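Local coordinates for protein alcohol dehydrogenase (Escherichia coli, PDB 5VM2) that binds zinc and probably acts as an NAD(H)- or NADP(H)-dependent oxidoreductase on alcohol groups, its substrate being unknown, at residues K2-I7 / Y319-V324; G123-Y128 / G341-S346; A6-P11 / H44-G49. All blocks are in the same frame, centred on the assembly; numbering follows the deposited sequence.

Contact 1 of 3, residues K2-I7 / Y319-V324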
# COMPACT_ATOMS: atom_id res chain seq x y z
N LYS A 2 -2.02 29.92 -3.82
CA LYS A 2 -1.42 29.65 -2.53
C LYS A 2 -1.45 28.15 -2.24
O LYS A 2 -2.19 27.39 -2.87
CB LYS A 2 -2.15 30.41 -1.42
CG LYS A 2 -1.66 30.10 -0.02
CD LYS A 2 -2.81 29.83 0.93
CE LYS A 2 -2.33 29.62 2.35
NZ LYS A 2 -3.13 28.59 3.07
N ASN A 3 -0.63 27.73 -1.29
CA ASN A 3 -0.52 26.34 -0.89
C ASN A 3 -0.70 26.21 0.62
O ASN A 3 -0.67 27.19 1.37
CB ASN A 3 0.84 25.77 -1.32
CG ASN A 3 0.87 24.26 -1.33
OD1 ASN A 3 -0.18 23.60 -1.31
ND2 ASN A 3 2.07 23.69 -1.36
N SER A 4 -0.90 24.97 1.07
CA SER A 4 -0.91 24.63 2.48
C SER A 4 -0.54 23.17 2.61
O SER A 4 -0.56 22.41 1.64
CB SER A 4 -2.28 24.91 3.12
OG SER A 4 -3.22 23.90 2.78
N LYS A 5 -0.16 22.77 3.83
CA LYS A 5 0.14 21.38 4.11
C LYS A 5 -0.44 21.01 5.47
O LYS A 5 -0.51 21.84 6.38
CB LYS A 5 1.65 21.06 4.13
CG LYS A 5 2.51 21.90 3.21
CD LYS A 5 4.00 21.68 3.49
CE LYS A 5 4.44 22.36 4.78
NZ LYS A 5 5.93 22.34 4.95
N ALA A 6 -0.83 19.75 5.60
CA ALA A 6 -1.20 19.18 6.89
C ALA A 6 0.05 18.63 7.55
O ALA A 6 0.76 17.80 6.98
CB ALA A 6 -2.25 18.07 6.71
N ILE A 7 0.33 19.10 8.77
CA ILE A 7 1.55 18.78 9.48
C ILE A 7 1.20 18.06 10.77
O ILE A 7 0.20 18.39 11.42
CB ILE A 7 2.38 20.06 9.76
CG1 ILE A 7 3.20 20.44 8.54
CG2 ILE A 7 3.28 19.89 10.97
CD1 ILE A 7 2.38 20.59 7.31
N TYR A 319 -12.87 11.72 3.49
CA TYR A 319 -12.77 12.87 4.37
C TYR A 319 -12.38 14.11 3.57
O TYR A 319 -11.59 14.03 2.62
CB TYR A 319 -11.74 12.63 5.48
CG TYR A 319 -11.99 11.40 6.32
CD1 TYR A 319 -11.45 10.17 5.97
CD2 TYR A 319 -12.79 11.47 7.46
CE1 TYR A 319 -11.69 9.05 6.73
CE2 TYR A 319 -13.03 10.35 8.23
CZ TYR A 319 -12.48 9.14 7.86
OH TYR A 319 -12.72 8.02 8.62
N ASP A 320 -12.94 15.26 3.91
CA ASP A 320 -12.45 16.51 3.37
C ASP A 320 -11.09 16.85 3.97
O ASP A 320 -10.78 16.47 5.11
CB ASP A 320 -13.45 17.65 3.63
CG ASP A 320 -14.59 17.66 2.63
OD1 ASP A 320 -14.39 17.20 1.49
OD2 ASP A 320 -15.69 18.14 2.99
N TYR A 321 -10.28 17.57 3.20
CA TYR A 321 -8.92 17.89 3.62
C TYR A 321 -8.91 18.74 4.89
O TYR A 321 -8.10 18.51 5.80
CB TYR A 321 -8.20 18.59 2.47
CG TYR A 321 -6.88 19.26 2.81
CD1 TYR A 321 -5.76 18.51 3.16
CD2 TYR A 321 -6.76 20.64 2.75
CE1 TYR A 321 -4.56 19.13 3.46
CE2 TYR A 321 -5.56 21.26 3.04
CZ TYR A 321 -4.47 20.51 3.40
OH TYR A 321 -3.28 21.14 3.68
N ARG A 322 -9.81 19.73 4.99
CA ARG A 322 -9.78 20.53 6.21
C ARG A 322 -10.22 19.74 7.43
O ARG A 322 -9.85 20.09 8.56
CB ARG A 322 -10.65 21.78 6.05
CG ARG A 322 -10.79 22.62 7.33
CD ARG A 322 -11.69 23.84 7.12
NE ARG A 322 -12.56 24.08 8.28
CZ ARG A 322 -13.30 25.17 8.44
NH1 ARG A 322 -13.28 26.13 7.52
NH2 ARG A 322 -14.06 25.31 9.52
N ASP A 323 -10.87 18.58 7.25
CA ASP A 323 -11.21 17.69 8.35
C ASP A 323 -10.14 16.63 8.60
O ASP A 323 -10.47 15.52 9.04
CB ASP A 323 -12.56 17.02 8.08
CG ASP A 323 -13.69 18.02 7.93
OD1 ASP A 323 -13.75 18.97 8.74
OD2 ASP A 323 -14.51 17.86 7.01
N VAL A 324 -8.87 16.95 8.34
CA VAL A 324 -7.86 15.88 8.37
C VAL A 324 -7.69 15.34 9.78
O VAL A 324 -7.43 14.14 9.97
CB VAL A 324 -6.53 16.40 7.79
CG1 VAL A 324 -6.05 17.64 8.53
CG2 VAL A 324 -5.46 15.31 7.84
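The phenol of Y321 reaches across to strand 3-10 and hydrogen-bonds its OH to S4 OG at 2.9 Å; either hydroxyl could be the donor. Y321 CG stands anti to its backbone N (chi1 168°), beside its carbonyl carbon, while S4 OG lies between the backbone N and the carbonyl carbon of its own residue (chi1 77°). The serine oxygen arrives at the edge of the ring, near its plane and on the CE2 side, and the angle at the tyrosine oxygen, from Y321 CZ through Y321 OH to S4 OG, is 113°. The tyrosine oxygen also lies over the K5-A6 peptide, 3.4 Å from K5 C. A6 N is just as near but badly angled for a bond to it, and is instead paired with the backbone of L125. Next along the strand, A6 turns its methyl to the same side: CB packs 4.1 Å from Y321 CE1, approaching obliquely, and 4.2 Å from V324 CG1. The contact is thus a single polar link at the phenol's end, bordered by small apolar groups and buried. K5 points the other way and forms a salt bridge with E60. This packing joins the N-terminal strand to the C-terminal chain that returns to the GroES-like part of the fold. I16 of strand 13-19, the antiparallel partner of strand 3-10, also touches Y321, and H127 meets its ring edge-to-face. Strand 315-320 leads into the turn, and helix 324-333 begins directly after it.

Contact 2 of 3, residues G123-Y128 / G341-S346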
# COMPACT_ATOMS: atom_id res chain seq x y z
N GLY A 123 4.99 15.49 2.90
CA GLY A 123 3.73 14.78 2.89
C GLY A 123 2.92 15.04 1.63
O GLY A 123 3.01 16.09 1.02
N ALA A 124 2.12 14.03 1.25
CA ALA A 124 1.20 14.20 0.13
C ALA A 124 0.01 15.07 0.50
O ALA A 124 -0.67 15.59 -0.40
CB ALA A 124 0.72 12.84 -0.37
N LEU A 125 -0.26 15.24 1.79
CA LEU A 125 -1.35 16.10 2.27
C LEU A 125 -0.95 17.56 2.09
O LEU A 125 -0.46 18.23 3.00
CB LEU A 125 -1.68 15.78 3.72
CG LEU A 125 -2.30 14.40 3.93
CD1 LEU A 125 -2.34 14.03 5.41
CD2 LEU A 125 -3.69 14.34 3.32
N THR A 126 -1.15 18.04 0.86
CA THR A 126 -0.87 19.43 0.49
C THR A 126 -1.61 19.69 -0.80
O THR A 126 -2.02 18.76 -1.50
CB THR A 126 0.63 19.69 0.34
OG1 THR A 126 0.86 21.05 -0.03
CG2 THR A 126 1.23 18.77 -0.72
N HIS A 127 -1.80 20.98 -1.12
CA HIS A 127 -2.50 21.31 -2.36
C HIS A 127 -1.61 21.13 -3.58
O HIS A 127 -2.10 20.76 -4.65
CB HIS A 127 -3.04 22.74 -2.30
CG HIS A 127 -4.23 22.90 -1.41
ND1 HIS A 127 -5.47 22.39 -1.73
CD2 HIS A 127 -4.38 23.53 -0.22
CE1 HIS A 127 -6.33 22.68 -0.76
NE2 HIS A 127 -5.69 23.37 0.16
N TYR A 128 -0.30 21.38 -3.43
CA TYR A 128 0.63 21.36 -4.55
C TYR A 128 1.91 20.66 -4.13
O TYR A 128 2.45 20.93 -3.05
CB TYR A 128 0.96 22.78 -5.03
CG TYR A 128 -0.22 23.53 -5.62
CD1 TYR A 128 -0.53 23.41 -6.96
CD2 TYR A 128 -1.02 24.34 -4.83
CE1 TYR A 128 -1.61 24.09 -7.51
CE2 TYR A 128 -2.10 25.02 -5.36
CZ TYR A 128 -2.39 24.89 -6.71
OH TYR A 128 -3.46 25.56 -7.25
N GLY A 341 -9.79 4.44 3.84
CA GLY A 341 -10.19 5.83 3.89
C GLY A 341 -9.29 6.66 2.99
O GLY A 341 -8.11 6.35 2.82
N VAL A 342 -9.86 7.71 2.40
CA VAL A 342 -9.10 8.66 1.60
C VAL A 342 -9.49 10.06 2.04
O VAL A 342 -10.54 10.29 2.65
CB VAL A 342 -9.33 8.49 0.08
CG1 VAL A 342 -9.06 7.05 -0.35
CG2 VAL A 342 -10.73 8.91 -0.30
N ILE A 343 -8.61 11.01 1.72
CA ILE A 343 -8.83 12.42 2.03
C ILE A 343 -8.93 13.17 0.71
O ILE A 343 -8.03 13.08 -0.13
CB ILE A 343 -7.71 12.99 2.92
CG1 ILE A 343 -7.72 12.30 4.28
CG2 ILE A 343 -7.88 14.49 3.08
CD1 ILE A 343 -6.45 12.47 5.07
N LYS A 344 -10.03 13.89 0.53
CA LYS A 344 -10.29 14.66 -0.67
C LYS A 344 -9.71 16.06 -0.49
O LYS A 344 -10.07 16.77 0.46
CB LYS A 344 -11.79 14.73 -0.97
CG LYS A 344 -12.14 15.43 -2.26
CD LYS A 344 -13.64 15.51 -2.46
CE LYS A 344 -14.01 15.48 -3.93
NZ LYS A 344 -13.19 16.41 -4.74
N ILE A 345 -8.81 16.47 -1.39
CA ILE A 345 -8.23 17.80 -1.32
C ILE A 345 -8.78 18.66 -2.45
O ILE A 345 -8.23 18.68 -3.56
CB ILE A 345 -6.69 17.75 -1.36
CG1 ILE A 345 -6.16 16.87 -0.23
CG2 ILE A 345 -6.11 19.15 -1.25
CD1 ILE A 345 -4.69 16.59 -0.34
N SER A 346 -9.88 19.34 -2.18
CA SER A 346 -10.36 20.43 -3.01
C SER A 346 -10.02 21.75 -2.34
O SER A 346 -9.62 21.80 -1.17
CB SER A 346 -11.87 20.31 -3.24
OG SER A 346 -12.56 20.20 -2.01
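H127 presents its imidazole to the last residues of 341-346, with S346 O in the ring plane at the edge, 3.4 Å from CE1, and I345 CG2 approaching obliquely, 3.3 Å from ND1. Neither approach is a hydrogen bond, and S346 is poorly ordered. H127 CG is anti to its carbonyl carbon (chi1 -74°); the CB points neither toward the other segment nor away from it, and the ring end comes nearer. I345 divides its two branches: CG2 serves the imidazole, while CD1 lies against the loop backbone, 3.6 Å from T126 O and 4.1 Å from A124 O. T126 O is buried and has no polar partner in the model; its nearest approach across the contact is this I345 CD1 methyl. L125 is the centre of an inverse gamma turn, closed by a weak bond from T126 N to A124 O. Its CD2 meets I343 CD1 at 3.8 Å, the two side chains crossing at about a right angle. No hydrogen bond links the segments, whose touching parts run only 21° apart in direction; the join, inside the GroES-like catalytic domain, is van der Waals packing, with methyls against aliphatic groups, an imidazole and a carbonyl. T126 OG1 turns elsewhere, bonding to S4 O. L125 also packs on A6 of strand 3-10 and on V36 of strand 28-37, which I345 touches as well. Strand 340-344 is itself paired antiparallel with 28-37 and parallel with 315-320. The loop leads into strand 128-132, also antiparallel to 28-37, and lies beside strand 3-10.

Contact 3 of 3, residues A6-P11 / H44-G49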
# COMPACT_ATOMS: atom_id res chain seq x y z
N ALA A 6 -0.83 19.75 5.60
CA ALA A 6 -1.20 19.18 6.89
C ALA A 6 0.05 18.63 7.55
O ALA A 6 0.76 17.80 6.98
CB ALA A 6 -2.25 18.07 6.71
N ILE A 7 0.33 19.10 8.77
CA ILE A 7 1.55 18.78 9.48
C ILE A 7 1.20 18.06 10.77
O ILE A 7 0.20 18.39 11.42
CB ILE A 7 2.38 20.06 9.76
CG1 ILE A 7 3.20 20.44 8.54
CG2 ILE A 7 3.28 19.89 10.97
CD1 ILE A 7 2.38 20.59 7.31
N LEU A 8 2.01 17.07 11.14
CA LEU A 8 1.94 16.46 12.47
C LEU A 8 2.65 17.39 13.44
O LEU A 8 3.87 17.31 13.64
CB LEU A 8 2.55 15.07 12.46
CG LEU A 8 2.49 14.32 13.79
CD1 LEU A 8 1.09 13.79 14.06
CD2 LEU A 8 3.51 13.19 13.82
N GLN A 9 1.88 18.29 14.05
CA GLN A 9 2.45 19.25 14.99
C GLN A 9 3.05 18.55 16.20
O GLN A 9 4.10 18.96 16.72
CB GLN A 9 1.36 20.24 15.42
CG GLN A 9 1.76 21.22 16.49
CD GLN A 9 0.66 22.23 16.76
OE1 GLN A 9 -0.18 22.03 17.64
NE2 GLN A 9 0.64 23.31 15.98
N VAL A 10 2.40 17.49 16.66
CA VAL A 10 2.93 16.60 17.70
C VAL A 10 2.13 15.32 17.52
O VAL A 10 1.00 15.38 17.00
CB VAL A 10 2.78 17.22 19.10
CG1 VAL A 10 1.41 16.92 19.69
CG2 VAL A 10 3.90 16.75 20.03
N PRO A 11 2.67 14.17 17.92
CA PRO A 11 1.94 12.91 17.74
C PRO A 11 0.51 13.00 18.25
O PRO A 11 0.26 13.38 19.40
CB PRO A 11 2.77 11.91 18.54
CG PRO A 11 4.16 12.41 18.38
CD PRO A 11 4.07 13.92 18.33
N HIS A 44 0.19 5.17 11.74
CA HIS A 44 1.26 4.98 12.71
C HIS A 44 2.11 6.24 12.83
O HIS A 44 2.55 6.59 13.93
CB HIS A 44 2.13 3.79 12.31
CG HIS A 44 3.34 3.61 13.17
ND1 HIS A 44 3.26 3.30 14.51
CD2 HIS A 44 4.66 3.72 12.89
CE1 HIS A 44 4.48 3.21 15.01
NE2 HIS A 44 5.34 3.46 14.05
N GLY A 45 2.34 6.94 11.72
CA GLY A 45 3.03 8.22 11.80
C GLY A 45 2.26 9.24 12.61
O GLY A 45 2.83 9.98 13.41
N PHE A 46 0.93 9.28 12.43
CA PHE A 46 0.10 10.19 13.20
C PHE A 46 0.14 9.85 14.69
O PHE A 46 0.14 10.75 15.54
CB PHE A 46 -1.34 10.13 12.66
CG PHE A 46 -2.37 10.70 13.59
CD1 PHE A 46 -2.59 12.07 13.66
CD2 PHE A 46 -3.16 9.86 14.37
CE1 PHE A 46 -3.56 12.59 14.51
CE2 PHE A 46 -4.12 10.37 15.22
CZ PHE A 46 -4.32 11.74 15.29
N GLU A 47 0.20 8.56 15.02
CA GLU A 47 0.17 8.15 16.42
C GLU A 47 1.52 8.30 17.11
O GLU A 47 1.56 8.61 18.31
CB GLU A 47 -0.29 6.69 16.53
CG GLU A 47 -1.74 6.45 16.17
CD GLU A 47 -2.21 5.07 16.59
OE1 GLU A 47 -2.78 4.94 17.69
OE2 GLU A 47 -2.00 4.11 15.81
N SER A 48 2.62 8.08 16.40
CA SER A 48 3.93 7.98 17.02
C SER A 48 4.96 8.97 16.49
O SER A 48 6.02 9.10 17.10
CB SER A 48 4.49 6.56 16.85
OG SER A 48 3.59 5.58 17.34
N GLY A 49 4.69 9.65 15.38
CA GLY A 49 5.72 10.36 14.67
C GLY A 49 6.62 9.37 13.95
O GLY A 49 6.57 8.16 14.19
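P11 and E47 bring their CA atoms to 5.2 Å where the chain, having turned a corner at Q9, where Q9 and V10 form a classic beta bulge opposite T13, passes the last turn of helix 41-48. In the GroES-like catalytic domain of this zinc-containing dehydrogenase family member, the contact packs the end of the N-terminal strand and the loop after it on the C-terminal end of that helix, without a hydrogen bond between the two segments. L8 supplies the buried half. Its CG is anti to the backbone N (chi1 -178°), and the fork of the side chain spreads over successive carbonyls of the helix: CD2 lies 3.3 Å from G45 O, and CD1 lies 3.5 Å from F46 O. CD2 also rests on G49 CA at 3.7 Å, and CD1 meets the F46 ring obliquely at CD1 of that residue. G45 O already has a bond from G49 N, at the C-terminal end of the helix, and the leucine methyl packs against it. G49 then leaves the helix with a positive phi of 74°. P11 supplies the more exposed half. Its CA makes a CH...O contact with F46 O that is bent, 122° at the hydrogen, and the F46 backbone is also hydrogen-bonded to that of G12. Around the contact, M14 of strand 13-19 touches both L8 and F46, and the F46 phenyl meets the ring of F328 in helix 324-333 with the planes at about 25°. The proline ring continues across the helix end, spanning the carbonyls that follow: P11 CB sits 3.5 Å from E47 O, and P11 CG lies 4.0 Å from S48 O.

Contacts 1 and 2 lie about 6 Å apart between centres and are largely buried; contact 3, about 14 Å from contact 1 between centres, is more open, with a proline and the helix end toward solvent. Strand 3-10 serves contacts 1 and 3, its early residues facing the returning C-terminal chain and its later ones the helix 41-48. Contacts 1 and 2 also meet through a probable hydrogen bond between Y319 O and K344 N, which joins neighbouring strands 315-320 and 340-344. Chemistry follows place: a hydroxyl pair in contact 1, aliphatic and imidazole packing in contact 2, and methyl and ring carbons against helix carbonyls in contact 3.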